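Local coordinates for choline binding protein PCPA (Streptococcus pneumoniae, PDB 4CP6), which is a pneumococcal surface antigen with a leucine-rich repeat region, probably held on the cell wall through choline and probably involved in adhesion, at residues L239-Q245 and S264-Y270; L280-F286 and S302-R308; K293-L299 and E316-L322. All coordinates share one frame; numbering follows the deposited sequence. Where two conformers were deposited one is given.

Contact 1: residues L239-Q245 and S264-Y270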
loop_
_atom_site.group_PDB
_atom_site.type_symbol
_atom_site.label_atom_id
_atom_site.label_comp_id
_atom_site.label_asym_id
_atom_site.label_seq_id
_atom_site.Cartn_x
_atom_site.Cartn_y
_atom_site.Cartn_z
ATOM N N LEU A 239 8.345 10.421 -6.206
ATOM C CA LEU A 239 8.431 10.280 -4.767
ATOM C C LEU A 239 7.462 9.130 -4.488
ATOM O O LEU A 239 6.239 9.271 -4.654
ATOM C CB LEU A 239 8.068 11.585 -4.028
ATOM C CG LEU A 239 8.380 11.583 -2.544
ATOM C CD1 LEU A 239 8.410 13.037 -2.007
ATOM C CD2 LEU A 239 7.384 10.698 -1.727
ATOM N N ILE A 240 8.029 7.962 -4.132
ATOM C CA ILE A 240 7.230 6.761 -3.983
ATOM C C ILE A 240 6.604 6.675 -2.594
ATOM O O ILE A 240 5.410 6.380 -2.482
ATOM C CB ILE A 240 8.082 5.512 -4.308
ATOM C CG1 ILE A 240 8.597 5.588 -5.762
ATOM C CG2 ILE A 240 7.275 4.194 -4.093
ATOM C CD1 ILE A 240 9.652 4.532 -6.114
ATOM N N TYR A 241 7.409 6.861 -1.535
ATOM C CA TYR A 241 6.853 6.720 -0.197
ATOM C C TYR A 241 7.572 7.562 0.810
ATOM O O TYR A 241 8.799 7.451 0.950
ATOM C CB TYR A 241 6.826 5.244 0.246
ATOM C CG TYR A 241 6.113 5.077 1.575
ATOM C CD1 TYR A 241 4.775 5.453 1.727
ATOM C CD2 TYR A 241 6.789 4.601 2.699
ATOM C CE1 TYR A 241 4.130 5.343 2.956
ATOM C CE2 TYR A 241 6.138 4.438 3.916
ATOM C CZ TYR A 241 4.818 4.830 4.049
ATOM O OH TYR A 241 4.192 4.740 5.278
ATOM N N TYR A 242 6.795 8.388 1.553
ATOM C CA TYR A 242 7.301 9.197 2.648
ATOM C C TYR A 242 6.865 8.458 3.918
ATOM O O TYR A 242 5.654 8.360 4.195
ATOM C CB TYR A 242 6.671 10.571 2.572
ATOM C CG TYR A 242 7.286 11.546 3.558
ATOM C CD1 TYR A 242 6.870 11.580 4.888
ATOM C CD2 TYR A 242 8.222 12.487 3.142
ATOM C CE1 TYR A 242 7.397 12.507 5.786
ATOM C CE2 TYR A 242 8.748 13.423 4.030
ATOM C CZ TYR A 242 8.347 13.415 5.349
ATOM O OH TYR A 242 8.843 14.369 6.206
ATOM N N PRO A 243 7.801 7.910 4.719
ATOM C CA PRO A 243 7.380 7.117 5.893
ATOM C C PRO A 243 6.440 7.844 6.828
ATOM O O PRO A 243 6.716 8.986 7.171
ATOM C CB PRO A 243 8.697 6.733 6.568
ATOM C CG PRO A 243 9.675 6.699 5.403
ATOM C CD PRO A 243 9.260 7.883 4.535
ATOM N N SER A 244 5.337 7.187 7.240
ATOM C CA SER A 244 4.332 7.853 8.053
ATOM C C SER A 244 4.888 8.358 9.368
ATOM O O SER A 244 4.352 9.336 9.926
ATOM C CB SER A 244 3.121 6.958 8.309
ATOM O OG SER A 244 3.417 5.863 9.169
ATOM N N GLN A 245 5.947 7.677 9.891
ATOM C CA GLN A 245 6.476 8.047 11.220
ATOM C C GLN A 245 7.761 8.851 11.145
ATOM O O GLN A 245 8.380 9.097 12.189
ATOM C CB GLN A 245 6.623 6.824 12.153
ATOM C CG GLN A 245 5.369 5.970 12.251
ATOM C CD GLN A 245 4.135 6.782 12.546
ATOM O OE1 GLN A 245 3.307 7.064 11.648
ATOM N NE2 GLN A 245 3.974 7.166 13.799
ATOM N N SER A 264 1.498 7.969 -1.236
ATOM C CA SER A 264 2.858 8.314 -0.817
ATOM C C SER A 264 3.004 8.975 0.551
ATOM O O SER A 264 4.080 8.827 1.146
ATOM C CB SER A 264 3.567 9.162 -1.857
ATOM O OG SER A 264 2.768 10.269 -2.258
ATOM N N PHE A 265 2.005 9.736 1.040
ATOM C CA PHE A 265 2.048 10.352 2.388
ATOM C C PHE A 265 0.869 9.832 3.193
ATOM O O PHE A 265 0.419 10.487 4.143
ATOM C CB PHE A 265 2.004 11.909 2.341
ATOM C CG PHE A 265 3.224 12.560 1.748
ATOM C CD1 PHE A 265 3.453 12.528 0.372
ATOM C CD2 PHE A 265 4.137 13.234 2.560
ATOM C CE1 PHE A 265 4.563 13.187 -0.186
ATOM C CE2 PHE A 265 5.237 13.896 2.000
ATOM C CZ PHE A 265 5.463 13.842 0.637
ATOM N N ASN A 266 0.373 8.641 2.861
ATOM C CA ASN A 266 -0.744 8.071 3.588
ATOM C C ASN A 266 -0.386 7.861 5.062
ATOM O O ASN A 266 0.707 7.389 5.366
ATOM C CB ASN A 266 -1.139 6.745 2.947
ATOM C CG ASN A 266 -2.357 6.107 3.516
ATOM O OD1 ASN A 266 -3.418 6.769 3.726
ATOM N ND2 ASN A 266 -2.304 4.833 3.639
ATOM N N LYS A 267 -1.341 8.140 5.953
ATOM C CA LYS A 267 -1.222 7.948 7.414
ATOM C C LYS A 267 -0.145 8.812 8.044
ATOM O O LYS A 267 0.256 8.535 9.171
ATOM C CB LYS A 267 -0.974 6.455 7.761
ATOM C CG LYS A 267 -2.064 5.479 7.278
ATOM C CD LYS A 267 -3.362 5.761 8.068
ATOM C CE LYS A 267 -4.548 4.917 7.732
ATOM N NZ LYS A 267 -5.713 5.401 8.528
ATOM N N ASN A 268 0.323 9.830 7.354
ATOM C CA ASN A 268 1.405 10.644 7.864
ATOM C C ASN A 268 1.061 11.224 9.234
ATOM O O ASN A 268 0.025 11.873 9.390
ATOM C CB ASN A 268 1.712 11.728 6.871
ATOM C CG ASN A 268 2.947 12.477 7.264
ATOM O OD1 ASN A 268 2.893 13.340 8.138
ATOM N ND2 ASN A 268 4.098 12.039 6.760
ATOM N N SER A 269 1.957 11.044 10.221
ATOM C CA SER A 269 1.687 11.449 11.587
ATOM C C SER A 269 2.304 12.774 12.026
ATOM O O SER A 269 1.807 13.344 13.005
ATOM C CB SER A 269 2.212 10.367 12.536
ATOM O OG SER A 269 1.588 9.105 12.342
ATOM N N TYR A 270 3.368 13.252 11.365
ATOM C CA TYR A 270 4.117 14.383 11.913
ATOM C C TYR A 270 4.272 15.580 11.031
ATOM O O TYR A 270 4.523 16.675 11.544
ATOM C CB TYR A 270 5.520 13.905 12.347
ATOM C CG TYR A 270 5.466 12.827 13.399
ATOM C CD1 TYR A 270 4.964 13.090 14.673
ATOM C CD2 TYR A 270 5.845 11.518 13.108
ATOM C CE1 TYR A 270 4.862 12.086 15.630
ATOM C CE2 TYR A 270 5.789 10.517 14.074
ATOM C CZ TYR A 270 5.294 10.802 15.334
ATOM O OH TYR A 270 5.212 9.801 16.281
HETATM O O HOH W 1 1.540 4.718 5.001
HETATM O O HOH W 2 3.291 9.207 5.231
HETATM O O HOH W 3 0.494 6.379 10.937
HETATM O O HOH W 4 5.288 11.892 9.486
#
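Y242 and F265 carry the apolar side of this contact. Their rings are nearly parallel, the planes 18° apart, but slid so far that they barely overlap; what lies over the F265 face is the Y242 CB, 3.8 Å from the ring centroid, in a CH-pi contact. Y242 CG is anti to its own backbone N (chi1 -172°), which brings the ring over F265 CE2, 3.5 Å from Y242 CG. L239 CD1 adds a second apolar touch at F265 CZ, 4.0 Å away, the two side chains crossing at about a right angle.

Two backbone hydrogen bonds tie the segments directly. Y242 N gives a short, straight bond to S264 O (2.8 Å), and S269 N returns one to S244 O at 3.0 Å. Water fills in around them: one molecule joins Y241 OH to N266 O, another donates to both Y242 O and N266 O, and a third accepts from Y270 N and lies 2.8 Å from S244 O. S244 CB rests 3.4 Å from K267 O, within the type II turn F265-N268. N268 OD1 accepts from L271 N farther along the chain, and K267 NZ reaches D290 in a salt bridge.

I240 and Y241 both face L231 in a classic beta bulge; beyond it the chain leaves the sheet, and its loop stacks on the loop of the next coil, as in a leucine-rich repeat solenoid.

Contact 2: residues L280-F286 and S302-R308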
loop_
_atom_site.group_PDB
_atom_site.type_symbol
_atom_site.label_atom_id
_atom_site.label_comp_id
_atom_site.label_asym_id
_atom_site.label_seq_id
_atom_site.Cartn_x
_atom_site.Cartn_y
_atom_site.Cartn_z
ATOM N N LEU A 280 6.622 19.569 -10.555
ATOM C CA LEU A 280 5.715 18.484 -10.136
ATOM C C LEU A 280 4.428 18.616 -10.943
ATOM O O LEU A 280 3.828 19.695 -11.027
ATOM C CB LEU A 280 5.456 18.561 -8.642
ATOM C CG LEU A 280 4.830 17.313 -8.041
ATOM C CD1 LEU A 280 5.471 16.992 -6.725
ATOM C CD2 LEU A 280 3.367 17.490 -7.870
ATOM N N GLU A 281 4.017 17.518 -11.576
ATOM C CA GLU A 281 2.844 17.507 -12.443
ATOM C C GLU A 281 1.644 16.756 -11.892
ATOM O O GLU A 281 0.522 17.064 -12.284
ATOM C CB GLU A 281 3.171 16.847 -13.792
ATOM C CG GLU A 281 4.300 17.524 -14.559
ATOM C CD GLU A 281 4.863 16.720 -15.720
ATOM O OE1 GLU A 281 4.541 15.515 -15.849
ATOM O OE2 GLU A 281 5.654 17.301 -16.494
ATOM N N LYS A 282 1.873 15.738 -11.073
ATOM C CA LYS A 282 0.799 14.857 -10.638
ATOM C C LYS A 282 0.884 14.462 -9.195
ATOM O O LYS A 282 1.960 14.102 -8.705
ATOM C CB LYS A 282 0.845 13.606 -11.555
ATOM C CG LYS A 282 -0.138 12.492 -11.190
ATOM C CD LYS A 282 -0.027 11.388 -12.233
ATOM C CE LYS A 282 -1.066 10.337 -12.054
ATOM N NZ LYS A 282 -0.896 9.270 -13.082
ATOM N N ILE A 283 -0.283 14.461 -8.538
ATOM C CA ILE A 283 -0.436 13.984 -7.168
ATOM C C ILE A 283 -1.338 12.745 -7.239
ATOM O O ILE A 283 -2.508 12.845 -7.653
ATOM C CB ILE A 283 -1.042 15.070 -6.256
ATOM C CG1 ILE A 283 -0.063 16.251 -6.157
ATOM C CG2 ILE A 283 -1.415 14.503 -4.888
ATOM C CD1 ILE A 283 -0.642 17.481 -5.465
ATOM N N GLY A 284 -0.780 11.592 -6.859
ATOM C CA GLY A 284 -1.464 10.302 -6.938
ATOM C C GLY A 284 -2.649 10.144 -6.011
ATOM O O GLY A 284 -2.788 10.862 -5.015
ATOM N N THR A 285 -3.451 9.107 -6.270
ATOM C CA THR A 285 -4.640 8.839 -5.466
ATOM C C THR A 285 -4.254 8.583 -3.994
ATOM O O THR A 285 -3.246 7.927 -3.704
ATOM C CB THR A 285 -5.503 7.739 -6.128
ATOM O OG1 THR A 285 -6.755 7.649 -5.454
ATOM C CG2 THR A 285 -4.841 6.373 -6.073
ATOM N N PHE A 286 -5.064 9.104 -3.042
ATOM C CA PHE A 286 -4.817 8.972 -1.609
ATOM C C PHE A 286 -3.450 9.508 -1.192
ATOM O O PHE A 286 -2.953 9.126 -0.118
ATOM C CB PHE A 286 -4.987 7.514 -1.159
ATOM C CG PHE A 286 -6.395 6.969 -1.183
ATOM C CD1 PHE A 286 -6.955 6.517 -2.370
ATOM C CD2 PHE A 286 -7.133 6.863 -0.010
ATOM C CE1 PHE A 286 -8.249 5.997 -2.390
ATOM C CE2 PHE A 286 -8.432 6.352 -0.033
ATOM C CZ PHE A 286 -8.978 5.932 -1.222
ATOM N N SER A 302 3.016 24.180 -12.116
ATOM C CA SER A 302 3.107 23.048 -13.034
ATOM C C SER A 302 2.094 21.934 -12.756
ATOM O O SER A 302 1.986 21.017 -13.583
ATOM C CB SER A 302 4.512 22.455 -12.969
ATOM O OG SER A 302 4.841 22.162 -11.623
ATOM N N LEU A 303 1.365 21.989 -11.620
ATOM C CA LEU A 303 0.467 20.873 -11.281
ATOM C C LEU A 303 -0.659 20.701 -12.284
ATOM O O LEU A 303 -1.466 21.601 -12.487
ATOM C CB LEU A 303 -0.080 21.104 -9.875
ATOM C CG LEU A 303 -0.976 19.984 -9.289
ATOM C CD1 LEU A 303 -0.194 18.680 -9.120
ATOM C CD2 LEU A 303 -1.488 20.441 -7.939
ATOM N N GLU A 304 -0.746 19.484 -12.879
ATOM C CA GLU A 304 -1.755 19.193 -13.877
ATOM C C GLU A 304 -2.870 18.278 -13.374
ATOM O O GLU A 304 -3.989 18.347 -13.898
ATOM C CB GLU A 304 -1.100 18.426 -15.042
ATOM C CG GLU A 304 0.008 19.154 -15.793
ATOM C CD GLU A 304 0.761 18.287 -16.794
ATOM O OE1 GLU A 304 0.325 17.138 -17.052
ATOM O OE2 GLU A 304 1.813 18.747 -17.292
ATOM N N THR A 305 -2.540 17.334 -12.484
ATOM C CA THR A 305 -3.469 16.286 -12.096
ATOM C C THR A 305 -3.458 16.081 -10.611
ATOM O O THR A 305 -2.387 15.881 -10.027
ATOM C CB THR A 305 -3.016 14.958 -12.807
ATOM O OG1 THR A 305 -3.006 15.191 -14.221
ATOM C CG2 THR A 305 -3.920 13.764 -12.462
ATOM N N ILE A 306 -4.659 15.991 -10.011
ATOM C CA ILE A 306 -4.813 15.663 -8.601
ATOM C C ILE A 306 -5.828 14.533 -8.564
ATOM O O ILE A 306 -6.997 14.744 -8.881
ATOM C CB ILE A 306 -5.243 16.837 -7.713
ATOM C CG1 ILE A 306 -4.396 18.075 -7.967
ATOM C CG2 ILE A 306 -5.179 16.417 -6.235
ATOM C CD1 ILE A 306 -4.907 19.303 -7.166
ATOM N N GLU A 307 -5.391 13.316 -8.201
ATOM C CA GLU A 307 -6.235 12.138 -8.259
ATOM C C GLU A 307 -7.174 11.968 -7.081
ATOM O O GLU A 307 -7.130 12.716 -6.091
ATOM C CB GLU A 307 -5.363 10.881 -8.453
ATOM C CG GLU A 307 -4.560 10.868 -9.741
ATOM C CD GLU A 307 -3.886 9.537 -10.036
ATOM O OE1 GLU A 307 -3.549 8.766 -9.099
ATOM O OE2 GLU A 307 -3.681 9.277 -11.241
ATOM N N ARG A 308 -8.018 10.947 -7.192
ATOM C CA ARG A 308 -9.043 10.618 -6.225
ATOM C C ARG A 308 -8.559 10.595 -4.783
ATOM O O ARG A 308 -7.552 9.962 -4.471
ATOM C CB ARG A 308 -9.672 9.261 -6.609
ATOM C CG ARG A 308 -10.613 8.648 -5.568
ATOM C CD ARG A 308 -11.431 7.495 -6.156
ATOM N NE ARG A 308 -12.344 6.938 -5.146
ATOM C CZ ARG A 308 -12.105 5.879 -4.381
ATOM N NH1 ARG A 308 -10.954 5.226 -4.479
ATOM N NH2 ARG A 308 -13.024 5.457 -3.515
HETATM O O HOH W 5 -2.347 7.154 -12.131
HETATM O O HOH W 6 -8.458 5.605 -5.962
#
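K282 swings CG away from its own backbone N (chi1 175°) and runs extended alongside T305 and on to the carboxylate of E307, whose CG is turned anti to its carbonyl carbon (chi1 -62°). There K282 NZ makes a salt bridge to E307 OE2 at 3.3 Å, with a water bridging the same two atoms; the oxygen also lies against K282 CE. The other oxygen, E307 OE1, takes a weak bond from T285 N, so both ends of the carboxylate are engaged.

The backbones run parallel, K282 paired with T305 and I283 with I306. I283 N bonds to T305 O, and E307 N to I283 O at 3.0 Å. At one end E281 O accepts from both E304 N and T305 N; at the other R308 O takes T285 OG1 (2.6 Å) and F286 N. S302 OG donates to L280 O from above the carbonyl plane, 36° out of it, and also bonds to G279 N.

R308 extends beside F286 and brings NH1 to the ring edge, 3.5 Å from CE1. E281 and E304 lie side by side with carboxylates nearly parallel and OE2 atoms 4.2 Å from each other, which probably costs some charge repulsion. On the buried side I283 CG1 meets L303 CD1 at 3.8 Å.

Short parallel strands paired in register between successive coils, with isoleucine and leucine turned inward, fit the leucine-rich repeat solenoid, here of the BspA type.

Contact 3: residues K293-L299 and E316-L322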
loop_
_atom_site.group_PDB
_atom_site.type_symbol
_atom_site.label_atom_id
_atom_site.label_comp_id
_atom_site.label_asym_id
_atom_site.label_seq_id
_atom_site.Cartn_x
_atom_site.Cartn_y
_atom_site.Cartn_z
ATOM N N LYS A 293 -1.491 15.731 10.508
ATOM C CA LYS A 293 -0.908 16.948 11.069
ATOM C C LYS A 293 -0.654 18.027 10.004
ATOM O O LYS A 293 -0.308 19.153 10.348
ATOM C CB LYS A 293 0.402 16.650 11.802
ATOM C CG LYS A 293 0.191 16.137 13.221
ATOM C CD LYS A 293 1.412 16.552 14.034
ATOM C CE LYS A 293 1.610 15.839 15.341
ATOM N NZ LYS A 293 2.741 16.471 16.099
ATOM N N LEU A 294 -0.846 17.705 8.697
ATOM C CA LEU A 294 -0.570 18.636 7.609
ATOM C C LEU A 294 -1.414 19.892 7.754
ATOM O O LEU A 294 -2.637 19.787 7.780
ATOM C CB LEU A 294 -0.825 17.960 6.254
ATOM C CG LEU A 294 -0.427 18.755 5.026
ATOM C CD1 LEU A 294 1.116 18.905 4.925
ATOM C CD2 LEU A 294 -0.991 18.096 3.763
ATOM N N GLU A 295 -0.773 21.052 7.893
ATOM C CA GLU A 295 -1.473 22.327 8.084
ATOM C C GLU A 295 -1.454 23.149 6.824
ATOM O O GLU A 295 -2.385 23.912 6.549
ATOM C CB GLU A 295 -0.800 23.134 9.205
ATOM C CG GLU A 295 -0.979 22.504 10.577
ATOM C CD GLU A 295 -0.259 23.199 11.716
ATOM O OE1 GLU A 295 0.429 24.212 11.452
ATOM O OE2 GLU A 295 -0.322 22.684 12.857
ATOM N N GLU A 296 -0.337 23.056 6.087
ATOM C CA GLU A 296 -0.140 23.845 4.896
ATOM C C GLU A 296 0.576 23.063 3.827
ATOM O O GLU A 296 1.479 22.297 4.111
ATOM C CB GLU A 296 0.599 25.166 5.186
ATOM C CG GLU A 296 1.743 25.094 6.160
ATOM C CD GLU A 296 2.282 26.461 6.538
ATOM O OE1 GLU A 296 2.623 27.248 5.624
ATOM O OE2 GLU A 296 2.381 26.737 7.755
ATOM N N ILE A 297 0.121 23.246 2.594
ATOM C CA ILE A 297 0.723 22.612 1.436
ATOM C C ILE A 297 0.847 23.610 0.320
ATOM O O ILE A 297 -0.129 24.306 0.023
ATOM C CB ILE A 297 -0.030 21.334 1.029
ATOM C CG1 ILE A 297 0.741 20.601 -0.106
ATOM C CG2 ILE A 297 -1.490 21.642 0.624
ATOM C CD1 ILE A 297 0.205 19.319 -0.403
ATOM N N SER A 298 2.033 23.721 -0.298
ATOM C CA SER A 298 2.208 24.632 -1.419
ATOM C C SER A 298 2.096 23.809 -2.710
ATOM O O SER A 298 2.869 22.851 -2.885
ATOM C CB SER A 298 3.563 25.327 -1.343
ATOM O OG SER A 298 3.733 26.177 -2.461
ATOM N N LEU A 299 1.148 24.153 -3.585
ATOM C CA LEU A 299 0.920 23.441 -4.844
ATOM C C LEU A 299 1.457 24.289 -5.983
ATOM O O LEU A 299 1.166 25.484 -6.057
ATOM C CB LEU A 299 -0.577 23.202 -5.045
ATOM C CG LEU A 299 -1.266 22.388 -3.921
ATOM C CD1 LEU A 299 -2.771 22.301 -4.185
ATOM C CD2 LEU A 299 -0.653 20.990 -3.794
ATOM N N GLU A 316 -5.885 18.705 10.104
ATOM C CA GLU A 316 -5.355 20.019 10.437
ATOM C C GLU A 316 -5.146 20.954 9.269
ATOM O O GLU A 316 -4.622 22.056 9.444
ATOM C CB GLU A 316 -4.037 19.879 11.220
ATOM C CG GLU A 316 -4.193 19.216 12.573
ATOM C CD GLU A 316 -4.936 19.980 13.653
ATOM O OE1 GLU A 316 -4.997 21.226 13.598
ATOM O OE2 GLU A 316 -5.437 19.305 14.576
ATOM N N LEU A 317 -5.523 20.531 8.033
ATOM C CA LEU A 317 -5.252 21.382 6.875
ATOM C C LEU A 317 -6.051 22.657 6.923
ATOM O O LEU A 317 -7.280 22.594 6.970
ATOM C CB LEU A 317 -5.503 20.568 5.602
ATOM C CG LEU A 317 -5.241 21.240 4.270
ATOM C CD1 LEU A 317 -3.795 21.605 4.115
ATOM C CD2 LEU A 317 -5.708 20.328 3.150
ATOM N N LYS A 318 -5.386 23.819 6.885
ATOM C CA LYS A 318 -6.088 25.088 7.100
ATOM C C LYS A 318 -6.604 25.779 5.864
ATOM O O LYS A 318 -7.575 26.534 5.957
ATOM C CB LYS A 318 -5.176 26.073 7.860
ATOM C CG LYS A 318 -4.643 25.529 9.190
ATOM C CD LYS A 318 -3.635 26.512 9.828
ATOM C CE LYS A 318 -3.155 26.026 11.180
ATOM N NZ LYS A 318 -2.340 27.045 11.890
ATOM N N GLU A 319 -5.951 25.564 4.718
ATOM C CA GLU A 319 -6.299 26.254 3.478
ATOM C C GLU A 319 -5.793 25.426 2.343
ATOM O O GLU A 319 -4.858 24.634 2.526
ATOM C CB GLU A 319 -5.585 27.635 3.450
ATOM C CG GLU A 319 -5.889 28.511 2.246
ATOM C CD GLU A 319 -5.250 29.887 2.231
ATOM O OE1 GLU A 319 -4.440 30.183 3.137
ATOM O OE2 GLU A 319 -5.559 30.669 1.302
ATOM N N LEU A 320 -6.395 25.613 1.156
ATOM C CA LEU A 320 -5.908 24.980 -0.056
ATOM C C LEU A 320 -6.019 25.978 -1.161
ATOM O O LEU A 320 -7.096 26.562 -1.359
ATOM C CB LEU A 320 -6.712 23.731 -0.447
ATOM C CG LEU A 320 -6.229 22.399 0.041
ATOM C CD1 LEU A 320 -7.251 21.308 -0.251
ATOM C CD2 LEU A 320 -4.858 22.051 -0.572
ATOM N N ILE A 321 -4.920 26.193 -1.877
ATOM C CA ILE A 321 -4.905 27.028 -3.043
ATOM C C ILE A 321 -4.635 26.134 -4.244
ATOM O O ILE A 321 -3.493 25.695 -4.438
ATOM C CB ILE A 321 -3.878 28.162 -2.921
ATOM C CG1 ILE A 321 -4.200 29.033 -1.677
ATOM C CG2 ILE A 321 -3.830 28.975 -4.225
ATOM C CD1 ILE A 321 -3.042 29.947 -1.255
ATOM N N LEU A 322 -5.663 25.836 -5.031
ATOM C CA LEU A 322 -5.493 25.016 -6.231
ATOM C C LEU A 322 -4.888 25.913 -7.316
ATOM O O LEU A 322 -5.401 27.005 -7.595
ATOM C CB LEU A 322 -6.819 24.418 -6.696
ATOM C CG LEU A 322 -7.550 23.525 -5.674
ATOM C CD1 LEU A 322 -8.924 23.110 -6.215
ATOM C CD2 LEU A 322 -6.701 22.284 -5.291
HETATM O O HOH W 7 -2.894 22.959 13.884
HETATM O O HOH W 8 -2.110 25.100 2.436
HETATM O O HOH W 9 -2.426 25.595 -0.515
HETATM O O HOH W 10 -1.266 25.610 -2.929
HETATM O O HOH W 11 -0.846 27.186 -5.299
#
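This is a parallel pairing of neighbouring coils that touch closely at the loop end and part at the strands, on the opposite flank of the solenoid from the sheet containing strand 282-283. Strand 296-298 is the last of a three-stranded parallel sheet and strand 319-322 the first of a five-stranded one, so the contact is the seam between them. E295 and L317 come within 4.1 Å at their CA atoms, and K318 N gives E295 O a nearly straight hydrogen bond of 3.0 Å, the one direct hydrogen bond between the segments. Just before it E295 CA approaches E316 O in a CA-H...O contact.

Farther along, water takes the place of strand pairing. One molecule accepts from I297 N and donates to E319 O; the next donates to I297 O and accepts from I321 N; a third accepts from L299 N and bridges to I321 O. With the CA atoms of I297 and L320 7.2 Å apart, the parallel sheet that ends with strand 296-298 is parted here, within the leucine-rich repeat region, from the one that begins with strand 319-322, and a row of waters lies between them.

Apolar side chains still close the inner side. I297 CG2 sits between its backbone N and carbonyl carbon (chi1 -173° puts CG1 anti to N) and meets L320 CD2 at 3.6 Å. L299 CD1 reaches over to I321 O and to L322 CD2, the latter at 4.1 Å, with the two leucines side by side. F311 packs against I297, L317 and L320 from within.

On the outer side E295, extended, lies alongside K318, and the salt bridge from E295 OE1 to NZ is long, 4.0 Å. A water bridges E295 OE2 and E316 OE1, 2.8 Å from the former; E316 OE1 also has K339 as a salt-bridge partner, which probably eases the nearness of the two acids.

In the fold
The three contacts lie along one stretch of the solenoid, their centres 15 to 16 Å from one another. Contact 1 closes before the other two begin, while contacts 2 and 3 alternate along the chain: 280-286, 293-299, 302-308, 316-322. Strands 238-241, 282-283 and 305-306 share a mixed seven-stranded sheet, which links contacts 1 and 2; contact 3 joins the edges of two separate parallel sheets. Across the interior, I283 CD1 meets L299 CD2 and I306 CD1 meets L322 CD2, while S269 and Y270 of contact 1 pack on K293 of contact 3. Here successive turns are thus joined on both the sheet side and the opposite side, building an elongated body.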